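Local coordinates for pfam DUF1093 family protein (Bacillus subtilis, PDB 3NPP) that is of unknown function, belongs to the DUF1093 family and is probably exported, here without its N-terminal signal region, at the interface of chains A and B. Numbering follows the deposited sequence. Chains: chain A/B, Pfam DUF1093 family protein.

Contacts 1 and 2 lie about 18 Å apart, measured between the centres of their C-alpha atoms, and both rest on the N-terminal segment, taken from chain A in contact 1 and from chain B in contact 2. Residues 4 to 6 appear in both. The backbone of its asparagine pairs with the start of strand 66-73 of the other copy, while its proline and phenylalanine reach that copy's strand 41-48. Because the interface is two-fold symmetric, each contact recurs with the chains exchanged, so each copy lends its N-terminal arm to the other. The dimer may be biological or a product of crystal packing.

Contact 1: the interface of chains A and B. Residues chain A 4-6; chain B 45-47.
A:Pro5 meets B:Thr45 and B:Phe47 where the N-terminal arm of one DUF1093 chain lies against strand 41-48 of the other, a small apolar patch that illustrates how a proline ring can seat an arm that is neither helix nor strand at this point. The dense part begins at the proline. Its CD stands 3.3 Å from the backbone O of B:Thr45, and the threonine methyl CG2 meets the same ring carbon from the same general side, at 4.0 Å. That methyl is directed at the arm because CG2 lies anti to the backbone N of B:Thr45, while OG1 takes the place beside that nitrogen (chi1 -70°). Further along the pyrrolidine ring, CG of A:Pro5 touches CE2 of B:Phe47 at 3.8 Å, the two side chains crossing at about a right angle. The phenylalanines complete the packed part. A:Phe6 presents its CE1 to CZ of B:Phe47 at 3.9 Å, and CZ lies in the plane of the A:Phe6 ring, at its edge, so the aromatic faces are not stacked.

The loose margin is formed by A:Asn4 and B:Phe46, each losing little surface to the partner.

Within the arm, CD of A:Pro5 sits 3.6 Å above the plane of the A:Phe6 ring, over its centre, so the two neighbouring side chains pack on each other. A:Asn4 may help hold the arm in shape from the second shell: its side-chain carbonyl OD1 accepts the backbone N-H of A:Phe6, N to OD1 2.8 Å, with the nitrogen in the carbonyl plane and on a lone pair, at a C=O to nitrogen angle of 144°.

Contact 2: the interface of chains A and B. Residues chain A 65-67; chain B 4-7, 63.
A:Tyr66 packs against B:Ile7 beside a parallel beta bridge between A:Tyr66 and B:Asn4; in this DUF1093 family protein the arm adds one parallel bridge beside the first residue of strand 66-73. A:Tyr66 has the most surface buried here, followed by B:Ile7 and B:Asn4. The methyl CG2 of B:Ile7 lies over one face of the tyrosine ring in a CH-pi contact, 3.7 Å from the centroid and offset toward the rim, near CD1 and CE1. It is the branch set between the backbone N and the carbonyl carbon that does this, CG1 being anti to the nitrogen (chi1 -154°). At the edge of the ring, in its plane, lies the backbone O of B:Pro5, 3.5 Å from CE1 of A:Tyr66. A water joins the same carbonyl to the phenol, 3.0 Å from OH of A:Tyr66 and 2.8 Å from O of B:Pro5. From the same side of the ring plane as the isoleucine methyl, but out beyond the other border of the ring, CE of B:Lys63 approaches CE2 of A:Tyr66 at 3.9 Å.

B:Asn4 bonds through both its backbone groups. Its N reaches the O of A:Lys65 at 3.2 Å, almost in line with that carbonyl. Its own O accepts the N-H of A:Val67, N to O 3.0 Å, but from above the carbonyl plane, 55° out of it. Alongside these bonds, CG2 of A:Val67 rests 3.9 Å from CA of B:Asn4.

Contact 1: the interface of chains A and B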
# COMPACT_ATOMS: atom_id res chain seq x y z
N ASN A 4 -7.06 1.21 -7.54
CA ASN A 4 -7.35 -0.17 -7.93
C ASN A 4 -7.09 -1.18 -6.77
O ASN A 4 -6.35 -0.87 -5.82
CB ASN A 4 -6.57 -0.54 -9.21
CG ASN A 4 -5.11 -0.77 -8.96
OD1 ASN A 4 -4.72 -1.83 -8.46
ND2 ASN A 4 -4.27 0.19 -9.34
N PRO A 5 -7.70 -2.37 -6.83
CA PRO A 5 -7.49 -3.37 -5.81
C PRO A 5 -6.44 -4.45 -6.20
O PRO A 5 -6.44 -5.52 -5.58
CB PRO A 5 -8.87 -4.01 -5.73
CG PRO A 5 -9.29 -4.09 -7.19
CD PRO A 5 -8.60 -2.91 -7.88
N PHE A 6 -5.56 -4.18 -7.17
CA PHE A 6 -4.67 -5.24 -7.74
C PHE A 6 -3.33 -5.17 -7.02
O PHE A 6 -2.39 -4.55 -7.49
CB PHE A 6 -4.52 -5.13 -9.25
CG PHE A 6 -5.83 -4.87 -9.99
CD1 PHE A 6 -6.94 -5.68 -9.78
CD2 PHE A 6 -5.94 -3.84 -10.91
CE1 PHE A 6 -8.13 -5.45 -10.46
CE2 PHE A 6 -7.14 -3.60 -11.59
CZ PHE A 6 -8.22 -4.41 -11.37
N THR B 45 -11.85 1.45 -7.90
CA THR B 45 -12.30 0.13 -8.35
C THR B 45 -12.03 -0.83 -7.21
O THR B 45 -10.91 -0.88 -6.68
CB THR B 45 -11.56 -0.31 -9.64
OG1 THR B 45 -12.00 0.50 -10.72
CG2 THR B 45 -11.83 -1.78 -9.97
N PHE B 46 -13.04 -1.59 -6.83
CA PHE B 46 -12.88 -2.63 -5.80
C PHE B 46 -13.87 -3.76 -6.04
O PHE B 46 -14.78 -3.64 -6.88
CB PHE B 46 -13.05 -2.01 -4.40
CG PHE B 46 -14.41 -1.43 -4.16
CD1 PHE B 46 -14.70 -0.15 -4.58
CD2 PHE B 46 -15.39 -2.15 -3.52
CE1 PHE B 46 -15.92 0.40 -4.36
CE2 PHE B 46 -16.65 -1.60 -3.28
CZ PHE B 46 -16.92 -0.34 -3.72
N PHE B 47 -13.63 -4.87 -5.35
CA PHE B 47 -14.43 -6.07 -5.42
C PHE B 47 -15.20 -6.24 -4.13
O PHE B 47 -14.67 -5.96 -3.07
CB PHE B 47 -13.57 -7.32 -5.57
CG PHE B 47 -12.74 -7.34 -6.79
CD1 PHE B 47 -13.33 -7.26 -8.05
CD2 PHE B 47 -11.35 -7.50 -6.71
CE1 PHE B 47 -12.55 -7.32 -9.21
CE2 PHE B 47 -10.57 -7.56 -7.86
CZ PHE B 47 -11.16 -7.49 -9.11

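Contact 2: the interface of chains A and B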
# COMPACT_ATOMS: atom_id res chain seq x y z
N LYS A 65 4.81 0.30 -4.07
CA LYS A 65 6.10 0.91 -3.73
C LYS A 65 6.25 1.25 -2.23
O LYS A 65 7.28 1.82 -1.85
CB LYS A 65 6.36 2.16 -4.60
CG LYS A 65 5.61 3.38 -4.19
N TYR A 66 5.30 0.82 -1.40
CA TYR A 66 5.23 1.20 0.01
C TYR A 66 5.78 0.05 0.87
O TYR A 66 5.22 -1.03 0.89
CB TYR A 66 3.79 1.54 0.39
CG TYR A 66 3.47 1.70 1.88
CD1 TYR A 66 3.93 2.82 2.59
CD2 TYR A 66 2.60 0.80 2.56
CE1 TYR A 66 3.60 3.04 3.95
CE2 TYR A 66 2.26 1.00 3.95
CZ TYR A 66 2.80 2.13 4.63
OH TYR A 66 2.51 2.40 5.97
N VAL A 67 6.85 0.33 1.60
CA VAL A 67 7.43 -0.57 2.56
C VAL A 67 6.57 -0.71 3.81
O VAL A 67 6.18 0.29 4.40
CB VAL A 67 8.80 -0.05 3.06
CG1 VAL A 67 9.33 -1.00 4.11
CG2 VAL A 67 9.81 0.09 1.93
N ASN B 4 9.79 3.06 -0.37
CA ASN B 4 9.90 3.84 0.87
C ASN B 4 8.63 3.72 1.70
O ASN B 4 7.64 3.21 1.19
CB ASN B 4 10.27 5.30 0.54
CG ASN B 4 9.22 5.99 -0.25
OD1 ASN B 4 8.10 6.13 0.19
ND2 ASN B 4 9.59 6.49 -1.41
N PRO B 5 8.64 4.20 2.97
CA PRO B 5 7.43 4.15 3.78
C PRO B 5 6.58 5.45 3.74
O PRO B 5 5.78 5.66 4.63
CB PRO B 5 7.99 3.86 5.19
CG PRO B 5 9.35 4.45 5.19
CD PRO B 5 9.75 4.77 3.77
N PHE B 6 6.71 6.27 2.69
CA PHE B 6 6.08 7.59 2.62
C PHE B 6 4.88 7.62 1.65
O PHE B 6 4.83 8.41 0.69
CB PHE B 6 7.11 8.64 2.21
CG PHE B 6 8.38 8.59 3.01
CD1 PHE B 6 8.37 8.48 4.40
CD2 PHE B 6 9.62 8.62 2.37
CE1 PHE B 6 9.53 8.47 5.11
CE2 PHE B 6 10.79 8.62 3.09
CZ PHE B 6 10.75 8.52 4.45
N ILE B 7 3.88 6.81 1.94
CA ILE B 7 2.75 6.67 1.02
C ILE B 7 1.63 7.64 1.34
O ILE B 7 1.33 7.92 2.51
CB ILE B 7 2.23 5.25 0.97
CG1 ILE B 7 1.55 4.96 -0.40
CG2 ILE B 7 1.33 4.95 2.23
CD1 ILE B 7 2.54 5.12 -1.66
N LYS B 63 -4.43 4.02 -0.33
CA LYS B 63 -3.04 4.05 0.08
C LYS B 63 -2.27 3.98 -1.26
O LYS B 63 -2.26 2.94 -1.95
CB LYS B 63 -2.79 2.83 0.99
CG LYS B 63 -1.50 2.80 1.84
CD LYS B 63 -1.73 3.31 3.33
CE LYS B 63 -1.45 2.20 4.42
NZ LYS B 63 -1.97 2.61 5.81
O HOH W 1 4.64 4.36 6.80